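Local coordinates for protein sucrose 6(F)-phosphate phosphorylase (Thermoanaerobacterium thermosaccharolyticum DSM 571, PDB 6S9V) that belongs to the phosphorylases whose catalytic domain is an alpha-amylase-type TIM barrel, here followed by a C-terminal antiparallel beta sheet, at residues Glu453-Asp458 / Thr467-Asp472; Lys461-Leu466 / Ser476-Leu481; Asn445-Phe450 / Asp471-Ser476. All coordinates share one frame; numbering follows the deposited sequence.

Contact 1. Residues Glu453-Asp458 / Thr467-Asp472; sequences EFFIED and TWKKDD
Phe454 holds CG anti to its backbone N (chi1 174°) and Trp468 holds CG anti to its carbonyl carbon (chi1 -72°), and from these starting points the two side chains meet on one face of the sheet. Phe454 CB and CD1 lie over one face of the indole. CB sits almost on the normal of the six-membered ring, 3.6 Å from the centroid, as a CH-pi contact, while Phe454 CD1 comes down near the seam with the five-membered ring, 3.4 Å from Trp468 CE2. The Phe454 ring and the five-membered ring are inclined at 39°, an oblique pair. The indole N-H of Trp468 is used elsewhere, donated to the carbonyl of Phe384.

Beneath this pair the strands run antiparallel. Glu453 and Lys469 exchange two backbone bonds, as do Phe455 and Thr467; Phe455 N to Thr467 O, for example, is 2.8 Å. Phe454 and Trp468 form the non-hydrogen-bonded pair between them, where Trp468 CA also points its hydrogen at Glu453 O, 3.2 Å away. On the other face, Phe455 and the poorly ordered Lys469 cross at about a right angle, Phe455 CE2 lying 3.6 Å from Lys469 CD. Farther along, the bent chain of Glu457 brings OE2 to 3.2 Å from Thr467 OG1, a weak bond that shares the hydroxyl with Ser476 OG.

Strand 453-456 is one of the two outer strands of the sheet. The chemistry divides by face, with four backbone bonds between: aromatic carbon packs around Trp468, next to Phe384 and Pro386, whereas the Phe455 face mixes an exposed ring with polar and charged chains.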
loop_
_atom_site.group_PDB
_atom_site.type_symbol
_atom_site.label_atom_id
_atom_site.label_comp_id
_atom_site.label_asym_id
_atom_site.label_seq_id
_atom_site.Cartn_x
_atom_site.Cartn_y
_atom_site.Cartn_z
ATOM N N GLU A 453 26.327 2.995 1.669
ATOM C CA GLU A 453 26.123 4.432 1.577
ATOM C C GLU A 453 25.584 4.812 0.204
ATOM O O GLU A 453 26.015 4.275 -0.817
ATOM C CB GLU A 453 27.434 5.174 1.842
ATOM C CG GLU A 453 27.977 4.995 3.265
ATOM C CD GLU A 453 29.344 5.634 3.481
ATOM O OE1 GLU A 453 30.017 5.944 2.480
ATOM O OE2 GLU A 453 29.757 5.820 4.656
ATOM N N PHE A 454 24.646 5.755 0.197
ATOM C CA PHE A 454 23.965 6.213 -1.010
ATOM C C PHE A 454 24.467 7.597 -1.393
ATOM O O PHE A 454 24.575 8.481 -0.536
ATOM C CB PHE A 454 22.455 6.244 -0.773
ATOM C CG PHE A 454 21.653 6.830 -1.910
ATOM C CD1 PHE A 454 21.619 6.224 -3.146
ATOM C CD2 PHE A 454 20.901 7.983 -1.714
ATOM C CE1 PHE A 454 20.862 6.761 -4.177
ATOM C CE2 PHE A 454 20.139 8.523 -2.737
ATOM C CZ PHE A 454 20.118 7.909 -3.968
ATOM N N PHE A 455 24.768 7.782 -2.679
ATOM C CA PHE A 455 25.255 9.052 -3.206
ATOM C C PHE A 455 24.476 9.429 -4.464
ATOM O O PHE A 455 24.375 8.630 -5.399
ATOM C CB PHE A 455 26.756 8.976 -3.511
ATOM C CG PHE A 455 27.597 8.658 -2.301
ATOM C CD1 PHE A 455 27.924 9.643 -1.389
ATOM C CD2 PHE A 455 28.034 7.366 -2.072
ATOM C CE1 PHE A 455 28.686 9.345 -0.270
ATOM C CE2 PHE A 455 28.796 7.062 -0.962
ATOM C CZ PHE A 455 29.117 8.053 -0.058
ATOM N N ILE A 456 23.942 10.643 -4.479
ATOM C CA ILE A 456 23.304 11.219 -5.660
ATOM C C ILE A 456 24.383 11.964 -6.439
ATOM O O ILE A 456 25.017 12.884 -5.912
ATOM C CB ILE A 456 22.155 12.167 -5.277
ATOM C CG1 ILE A 456 21.076 11.445 -4.463
ATOM C CG2 ILE A 456 21.536 12.793 -6.533
ATOM C CD1 ILE A 456 20.082 12.382 -3.813
ATOM N N GLU A 457 24.613 11.555 -7.681
ATOM C CA GLU A 457 25.750 12.036 -8.451
ATOM C C GLU A 457 25.292 13.126 -9.406
ATOM O O GLU A 457 24.184 13.069 -9.948
ATOM C CB GLU A 457 26.414 10.915 -9.260
ATOM C CG GLU A 457 26.858 9.704 -8.452
ATOM C CD GLU A 457 28.142 9.937 -7.675
ATOM O OE1 GLU A 457 28.572 11.107 -7.536
ATOM O OE2 GLU A 457 28.727 8.937 -7.205
ATOM N N ASP A 458 26.150 14.122 -9.590
ATOM C CA ASP A 458 25.885 15.183 -10.545
ATOM C C ASP A 458 25.789 14.599 -11.945
ATOM O O ASP A 458 26.484 13.638 -12.290
ATOM C CB ASP A 458 26.999 16.223 -10.508
ATOM C CG ASP A 458 26.723 17.396 -11.426
ATOM O OD1 ASP A 458 25.536 17.664 -11.705
ATOM O OD2 ASP A 458 27.693 18.015 -11.907
ATOM N N THR A 467 24.569 6.155 -6.932
ATOM C CA THR A 467 25.615 5.222 -6.544
ATOM C C THR A 467 25.409 4.726 -5.121
ATOM O O THR A 467 25.064 5.503 -4.226
ATOM C CB THR A 467 27.005 5.880 -6.653
ATOM O OG1 THR A 467 27.328 6.129 -8.029
ATOM C CG2 THR A 467 28.080 5.003 -6.017
ATOM N N TRP A 468 25.636 3.427 -4.930
ATOM C CA TRP A 468 25.709 2.797 -3.616
ATOM C C TRP A 468 27.120 2.255 -3.414
ATOM O O TRP A 468 27.730 1.716 -4.345
ATOM C CB TRP A 468 24.675 1.672 -3.477
ATOM C CG TRP A 468 23.271 2.173 -3.363
ATOM C CD1 TRP A 468 22.424 2.493 -4.392
ATOM C CD2 TRP A 468 22.547 2.421 -2.155
ATOM N NE1 TRP A 468 21.215 2.913 -3.897
ATOM C CE2 TRP A 468 21.263 2.881 -2.525
ATOM C CE3 TRP A 468 22.854 2.295 -0.798
ATOM C CZ2 TRP A 468 20.298 3.231 -1.588
ATOM C CZ3 TRP A 468 21.886 2.638 0.138
ATOM C CH2 TRP A 468 20.626 3.098 -0.260
ATOM N N LYS A 469 27.633 2.386 -2.191
ATOM C CA LYS A 469 28.981 1.924 -1.879
ATOM C C LYS A 469 28.991 1.169 -0.561
ATOM O O LYS A 469 28.442 1.653 0.435
ATOM C CB LYS A 469 29.949 3.114 -1.781
ATOM C CG LYS A 469 30.254 3.790 -3.103
ATOM C CD LYS A 469 31.095 5.052 -2.926
ATOM C CE LYS A 469 32.494 4.750 -2.417
ATOM N NZ LYS A 469 33.358 4.244 -3.518
ATOM N N LYS A 470 29.629 -0.006 -0.552
ATOM C CA LYS A 470 29.907 -0.723 0.689
ATOM C C LYS A 470 31.225 -1.470 0.549
ATOM O O LYS A 470 31.345 -2.370 -0.286
ATOM C CB LYS A 470 28.781 -1.694 1.063
ATOM C CG LYS A 470 29.077 -2.465 2.352
ATOM C CD LYS A 470 27.969 -3.430 2.747
ATOM C CE LYS A 470 28.334 -4.134 4.058
ATOM N NZ LYS A 470 27.235 -4.999 4.593
ATOM N N ASP A 471 32.201 -1.111 1.373
ATOM C CA ASP A 471 33.493 -1.806 1.398
ATOM C C ASP A 471 34.092 -1.674 0.001
ATOM O O ASP A 471 34.151 -0.553 -0.528
ATOM C CB ASP A 471 33.283 -3.235 1.887
ATOM C CG ASP A 471 32.715 -3.297 3.288
ATOM O OD1 ASP A 471 33.002 -2.381 4.087
ATOM O OD2 ASP A 471 31.991 -4.266 3.596
ATOM N N ASP A 472 34.531 -2.760 -0.625
ATOM C CA ASP A 472 35.066 -2.716 -1.976
ATOM C C ASP A 472 33.978 -2.855 -3.027
ATOM O O ASP A 472 34.287 -2.860 -4.223
ATOM C CB ASP A 472 36.114 -3.821 -2.162
ATOM C CG ASP A 472 35.561 -5.205 -1.871
ATOM O OD1 ASP A 472 34.545 -5.309 -1.154
ATOM O OD2 ASP A 472 36.152 -6.194 -2.351
#

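Contact 2. Residues Lys461-Leu466 / Ser476-Leu481; sequences KDEIRL and SLFIDL
Ile464 and Ile479 lie side by side, pointing the same way, their CB atoms 4.1 Å apart, and form the central ridge of the buried face between these two strands. Each end of the ridge is filled from the neighbouring pairs. Leu477 CD2 faces the groove separating Ile464 CG2 from Leu466 CD1, 4.4 Å from each, so the packing here is not close. At the far end Leu481 crosses Ile464 at about a right angle and sets its CD2 3.9 Å from Ile464 CD1. Leu481 CB also nestles against the carbonyl of Asp462, which accepts the Leu481 N-H. Helices 289-295 and 372-384 cover this face, Leu291 and Ile381 resting on Ile464.

The opposite face is shaped by Phe478. Its chi1 of 180° sets CG anti to the backbone N, and the end of the ring comes nearer strand 463-466. There the aliphatic part of Arg465 crosses one side of its rim, Arg465 CG lying 3.5 Å from Phe478 CD2, and Glu463 OE2 reaches the ring edge at CZ, 3.7 Å away. The guanidinium stands steeply to the ring, and its NE donates to a water 2.9 Å off that in turn donates to Leu477 O. Glu463 OE1 is held by the backbone N-H of Arg460.

Paired backbone bonds at Ile464-Ile479 and Leu466-Leu477 keep both faces in register. Chemically, one side is branched aliphatic carbon alone; on the other, the negative Glu463 carboxylate would probably suit the electropositive ring edge, while Arg465 meets it through its aliphatic carbons.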
loop_
_atom_site.group_PDB
_atom_site.type_symbol
_atom_site.label_atom_id
_atom_site.label_comp_id
_atom_site.label_asym_id
_atom_site.label_seq_id
_atom_site.Cartn_x
_atom_site.Cartn_y
_atom_site.Cartn_z
ATOM N N LYS A 461 20.496 17.116 -16.936
ATOM C CA LYS A 461 19.078 17.034 -16.615
ATOM C C LYS A 461 18.422 15.806 -17.225
ATOM O O LYS A 461 17.505 15.235 -16.626
ATOM C CB LYS A 461 18.359 18.288 -17.124
ATOM C CG LYS A 461 16.920 18.415 -16.655
ATOM C CD LYS A 461 16.240 19.668 -17.221
ATOM C CE LYS A 461 16.034 19.567 -18.735
ATOM N NZ LYS A 461 15.207 18.387 -19.141
ATOM N N ASP A 462 18.879 15.377 -18.401
ATOM C CA ASP A 462 18.325 14.199 -19.058
ATOM C C ASP A 462 19.097 12.929 -18.731
ATOM O O ASP A 462 19.076 11.972 -19.511
ATOM C CB ASP A 462 18.251 14.426 -20.572
ATOM C CG ASP A 462 19.603 14.728 -21.199
ATOM O OD1 ASP A 462 20.640 14.656 -20.500
ATOM O OD2 ASP A 462 19.624 15.051 -22.411
ATOM N N GLU A 463 19.743 12.883 -17.568
ATOM C CA GLU A 463 20.438 11.692 -17.105
ATOM C C GLU A 463 20.042 11.428 -15.658
ATOM O O GLU A 463 19.487 12.294 -14.979
ATOM C CB GLU A 463 21.960 11.849 -17.206
ATOM C CG GLU A 463 22.491 12.130 -18.593
ATOM C CD GLU A 463 23.971 12.476 -18.588
ATOM O OE1 GLU A 463 24.492 12.882 -17.524
ATOM O OE2 GLU A 463 24.619 12.350 -19.645
ATOM N N ILE A 464 20.323 10.212 -15.199
ATOM C CA ILE A 464 20.196 9.837 -13.795
ATOM C C ILE A 464 21.463 9.089 -13.407
ATOM O O ILE A 464 21.849 8.129 -14.080
ATOM C CB ILE A 464 18.950 8.964 -13.546
ATOM C CG1 ILE A 464 17.678 9.786 -13.778
ATOM C CG2 ILE A 464 18.972 8.380 -12.138
ATOM C CD1 ILE A 464 16.419 8.958 -13.918
ATOM N N ARG A 465 22.108 9.522 -12.322
ATOM C CA ARG A 465 23.328 8.870 -11.850
ATOM C C ARG A 465 23.244 8.731 -10.340
ATOM O O ARG A 465 23.313 9.733 -9.623
ATOM C CB ARG A 465 24.577 9.651 -12.257
ATOM C CG ARG A 465 24.824 9.673 -13.754
ATOM C CD ARG A 465 26.231 10.185 -14.099
ATOM N NE ARG A 465 27.251 9.148 -13.969
ATOM C CZ ARG A 465 28.512 9.274 -14.382
ATOM N NH1 ARG A 465 28.918 10.400 -14.955
ATOM N NH2 ARG A 465 29.370 8.276 -14.221
ATOM N N LEU A 466 23.089 7.495 -9.870
ATOM C CA LEU A 466 22.971 7.178 -8.453
ATOM C C LEU A 466 23.931 6.051 -8.099
ATOM O O LEU A 466 24.067 5.084 -8.855
ATOM C CB LEU A 466 21.538 6.778 -8.108
ATOM C CG LEU A 466 20.450 7.782 -8.501
ATOM C CD1 LEU A 466 19.068 7.171 -8.275
ATOM C CD2 LEU A 466 20.595 9.103 -7.739
ATOM N N SER A 476 26.849 1.766 -9.653
ATOM C CA SER A 476 26.458 3.094 -10.114
ATOM C C SER A 476 25.454 2.932 -11.247
ATOM O O SER A 476 25.788 2.389 -12.305
ATOM C CB SER A 476 27.671 3.897 -10.580
ATOM O OG SER A 476 28.598 4.038 -9.522
ATOM N N LEU A 477 24.231 3.381 -11.003
ATOM C CA LEU A 477 23.192 3.401 -12.020
ATOM C C LEU A 477 23.410 4.585 -12.943
ATOM O O LEU A 477 23.641 5.708 -12.484
ATOM C CB LEU A 477 21.822 3.500 -11.352
ATOM C CG LEU A 477 20.610 3.748 -12.258
ATOM C CD1 LEU A 477 20.358 2.534 -13.146
ATOM C CD2 LEU A 477 19.374 4.097 -11.432
ATOM N N PHE A 478 23.343 4.340 -14.246
ATOM C CA PHE A 478 23.300 5.420 -15.217
ATOM C C PHE A 478 22.115 5.186 -16.138
ATOM O O PHE A 478 21.998 4.108 -16.729
ATOM C CB PHE A 478 24.583 5.515 -16.036
ATOM C CG PHE A 478 24.555 6.619 -17.048
ATOM C CD1 PHE A 478 24.054 6.403 -18.322
ATOM C CD2 PHE A 478 24.990 7.887 -16.713
ATOM C CE1 PHE A 478 24.010 7.423 -19.241
ATOM C CE2 PHE A 478 24.951 8.914 -17.643
ATOM C CZ PHE A 478 24.455 8.680 -18.899
ATOM N N ILE A 479 21.250 6.190 -16.261
ATOM C CA ILE A 479 20.135 6.162 -17.203
ATOM C C ILE A 479 20.264 7.354 -18.140
ATOM O O ILE A 479 20.404 8.497 -17.688
ATOM C CB ILE A 479 18.765 6.191 -16.500
ATOM C CG1 ILE A 479 18.564 4.961 -15.617
ATOM C CG2 ILE A 479 17.632 6.272 -17.558
ATOM C CD1 ILE A 479 17.385 5.068 -14.649
ATOM N N ASP A 480 20.241 7.080 -19.440
ATOM C CA ASP A 480 20.087 8.106 -20.466
ATOM C C ASP A 480 18.591 8.246 -20.726
ATOM O O ASP A 480 17.978 7.357 -21.326
ATOM C CB ASP A 480 20.848 7.715 -21.729
ATOM C CG ASP A 480 20.761 8.763 -22.825
ATOM O OD1 ASP A 480 19.972 9.725 -22.691
ATOM O OD2 ASP A 480 21.507 8.627 -23.822
ATOM N N LEU A 481 17.994 9.343 -20.250
ATOM C CA LEU A 481 16.552 9.520 -20.397
ATOM C C LEU A 481 16.147 9.772 -21.842
ATOM O O LEU A 481 14.952 9.697 -22.158
ATOM C CB LEU A 481 16.063 10.671 -19.518
ATOM C CG LEU A 481 16.145 10.385 -18.010
ATOM C CD1 LEU A 481 15.841 11.646 -17.239
ATOM C CD2 LEU A 481 15.203 9.259 -17.612
HETATM O O HOH W 1 21.049 11.809 -21.815
HETATM O O HOH W 2 26.417 6.687 -12.774
#

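Contact 3. Residues Asn445-Phe450 / Asp471-Ser476; sequences NEYEAF and DDKRCS
Tyr447 OH receives the backbone N-H of Arg474 at 3.0 Å, with a somewhat bent approach (143° at the hydrogen), and donates its own hydrogen bond to Ile491 O. The phenol thus joins two adjacent strands of the sheet. Lys473 CB packs against the same oxygen, 3.6 Å from Tyr447 OH, and the ring meets Cys475 obliquely, Tyr447 CE2 lying 3.7 Å from Cys475 CB.

Cys475 carries the apolar half. Its SG sits between the backbone N and the carbonyl carbon (chi1 56°), and from there lies over one face of Phe450, 4.0 Å from the ring centroid and 22° off the normal. Ala449 CB, 3.9 Å from Cys475 SG, closes in beside it. At the outer margin Lys473 runs obliquely past Glu448, Lys473 CE coming to 4.0 Å from Glu448 OE1, though the ammonium end lies in a long, weak ion pair with Glu493.

A second shell of rings packs around these groups. Tyr490 meets Tyr447 edge-to-face, Phe384 does the same to Phe450, and Trp468 adjoins both Phe450 and Cys475. Tyr447 is where the chain leaves helix 432-446, and 448-450 makes a short 3-10 turn. This is the passage from the last helix after the TIM barrel into the C-terminal antiparallel sheet of an alpha-amylase-family chain, marked by the Cys sulfur-aromatic contact of Cys475 with Phe450.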
loop_
_atom_site.group_PDB
_atom_site.type_symbol
_atom_site.label_atom_id
_atom_site.label_comp_id
_atom_site.label_asym_id
_atom_site.label_seq_id
_atom_site.Cartn_x
_atom_site.Cartn_y
_atom_site.Cartn_z
ATOM N N ASN A 445 18.867 -7.735 -4.876
ATOM C CA ASN A 445 18.914 -8.582 -3.688
ATOM C C ASN A 445 20.311 -9.094 -3.382
ATOM O O ASN A 445 20.615 -9.390 -2.220
ATOM C CB ASN A 445 17.992 -9.791 -3.838
ATOM C CG ASN A 445 16.537 -9.412 -3.800
ATOM O OD1 ASN A 445 16.183 -8.330 -3.325
ATOM N ND2 ASN A 445 15.676 -10.301 -4.302
ATOM N N GLU A 446 21.160 -9.242 -4.397
ATOM C CA GLU A 446 22.438 -9.917 -4.222
ATOM C C GLU A 446 23.598 -8.958 -4.010
ATOM O O GLU A 446 24.520 -9.272 -3.251
ATOM C CB GLU A 446 22.765 -10.792 -5.443
ATOM C CG GLU A 446 21.853 -11.994 -5.667
ATOM C CD GLU A 446 22.055 -12.632 -7.042
ATOM O OE1 GLU A 446 22.791 -12.046 -7.862
ATOM O OE2 GLU A 446 21.492 -13.720 -7.303
ATOM N N TYR A 447 23.590 -7.794 -4.651
ATOM C CA TYR A 447 24.777 -6.955 -4.628
ATOM C C TYR A 447 24.860 -6.180 -3.319
ATOM O O TYR A 447 23.928 -5.466 -2.943
ATOM C CB TYR A 447 24.806 -6.009 -5.821
ATOM C CG TYR A 447 26.210 -5.491 -6.040
ATOM C CD1 TYR A 447 27.225 -6.341 -6.465
ATOM C CD2 TYR A 447 26.533 -4.174 -5.765
ATOM C CE1 TYR A 447 28.522 -5.880 -6.639
ATOM C CE2 TYR A 447 27.818 -3.706 -5.939
ATOM C CZ TYR A 447 28.804 -4.556 -6.373
ATOM O OH TYR A 447 30.078 -4.075 -6.526
ATOM N N GLU A 448 26.000 -6.296 -2.646
ATOM C CA GLU A 448 26.111 -5.866 -1.258
ATOM C C GLU A 448 26.105 -4.350 -1.088
ATOM O O GLU A 448 25.823 -3.869 0.019
ATOM C CB GLU A 448 27.386 -6.466 -0.661
ATOM C CG GLU A 448 27.423 -8.003 -0.672
ATOM C CD GLU A 448 27.897 -8.627 -1.999
ATOM O OE1 GLU A 448 27.897 -7.944 -3.054
ATOM O OE2 GLU A 448 28.277 -9.822 -1.976
ATOM N N ALA A 449 26.388 -3.588 -2.148
ATOM C CA ALA A 449 26.505 -2.139 -2.012
ATOM C C ALA A 449 25.196 -1.489 -1.580
ATOM O O ALA A 449 25.212 -0.420 -0.954
ATOM C CB ALA A 449 26.982 -1.522 -3.330
ATOM N N PHE A 450 24.054 -2.090 -1.921
ATOM C CA PHE A 450 22.775 -1.493 -1.547
ATOM C C PHE A 450 22.591 -1.435 -0.039
ATOM O O PHE A 450 21.715 -0.710 0.442
ATOM C CB PHE A 450 21.619 -2.275 -2.171
ATOM C CG PHE A 450 21.558 -2.163 -3.659
ATOM C CD1 PHE A 450 21.150 -0.982 -4.265
ATOM C CD2 PHE A 450 21.907 -3.237 -4.460
ATOM C CE1 PHE A 450 21.093 -0.877 -5.642
ATOM C CE2 PHE A 450 21.843 -3.135 -5.843
ATOM C CZ PHE A 450 21.445 -1.954 -6.430
ATOM N N ASP A 471 32.201 -1.111 1.373
ATOM C CA ASP A 471 33.493 -1.806 1.398
ATOM C C ASP A 471 34.092 -1.674 0.001
ATOM O O ASP A 471 34.151 -0.553 -0.528
ATOM C CB ASP A 471 33.283 -3.235 1.887
ATOM C CG ASP A 471 32.715 -3.297 3.288
ATOM O OD1 ASP A 471 33.002 -2.381 4.087
ATOM O OD2 ASP A 471 31.991 -4.266 3.596
ATOM N N ASP A 472 34.531 -2.760 -0.625
ATOM C CA ASP A 472 35.066 -2.716 -1.976
ATOM C C ASP A 472 33.978 -2.855 -3.027
ATOM O O ASP A 472 34.287 -2.860 -4.223
ATOM C CB ASP A 472 36.114 -3.821 -2.162
ATOM C CG ASP A 472 35.561 -5.205 -1.871
ATOM O OD1 ASP A 472 34.545 -5.309 -1.154
ATOM O OD2 ASP A 472 36.152 -6.194 -2.351
ATOM N N LYS A 473 32.719 -2.961 -2.614
ATOM C CA LYS A 473 31.612 -3.085 -3.547
ATOM C C LYS A 473 31.034 -1.705 -3.837
ATOM O O LYS A 473 30.897 -0.870 -2.937
ATOM C CB LYS A 473 30.520 -3.993 -2.978
ATOM C CG LYS A 473 31.010 -5.332 -2.427
ATOM C CD LYS A 473 31.630 -6.229 -3.486
ATOM C CE LYS A 473 31.844 -7.639 -2.941
ATOM N NZ LYS A 473 32.624 -8.509 -3.866
ATOM N N ARG A 474 30.681 -1.475 -5.094
ATOM C CA ARG A 474 30.069 -0.217 -5.484
ATOM C C ARG A 474 29.282 -0.490 -6.754
ATOM O O ARG A 474 29.761 -1.214 -7.629
ATOM C CB ARG A 474 31.119 0.870 -5.711
ATOM C CG ARG A 474 30.561 2.192 -6.186
ATOM C CD ARG A 474 31.681 3.163 -6.505
ATOM N NE ARG A 474 32.503 2.691 -7.614
ATOM C CZ ARG A 474 32.192 2.874 -8.894
ATOM N NH1 ARG A 474 31.082 3.520 -9.224
ATOM N NH2 ARG A 474 32.991 2.411 -9.846
ATOM N N CYS A 475 28.083 0.071 -6.843
ATOM C CA CYS A 475 27.294 -0.009 -8.067
ATOM C C CYS A 475 26.718 1.360 -8.390
ATOM O O CYS A 475 26.184 2.041 -7.507
ATOM C CB CYS A 475 26.172 -1.055 -7.960
ATOM S SG CYS A 475 25.002 -0.888 -6.602
ATOM N N SER A 476 26.849 1.766 -9.653
ATOM C CA SER A 476 26.458 3.094 -10.114
ATOM C C SER A 476 25.454 2.932 -11.247
ATOM O O SER A 476 25.788 2.389 -12.305
ATOM C CB SER A 476 27.671 3.897 -10.580
ATOM O OG SER A 476 28.598 4.038 -9.522
#

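In the fold
All three contacts involve the five-stranded C-terminal sheet and lie 27 to 28 Å from the centre of the chain, on the same side of it. Along the sequence, 445-450 leads off, then come 453-458, 461-466, 467-472, 471-476 and 476-481. Contacts 1 and 2 share strand 463-470, their centres about 14 Å apart, and pair it with its two neighbours. Contact 3 lies about 9 Å from contact 1 and 18 Å from contact 2, bringing the turn that follows helix 432-446 against strand 473-480. Trp468 links contacts 1 and 3, and Thr467-Ser476 joins neighbouring strands. Contacts 1 and 2 thus pair successive strands, while contact 3 packs the incoming turn on the sheet.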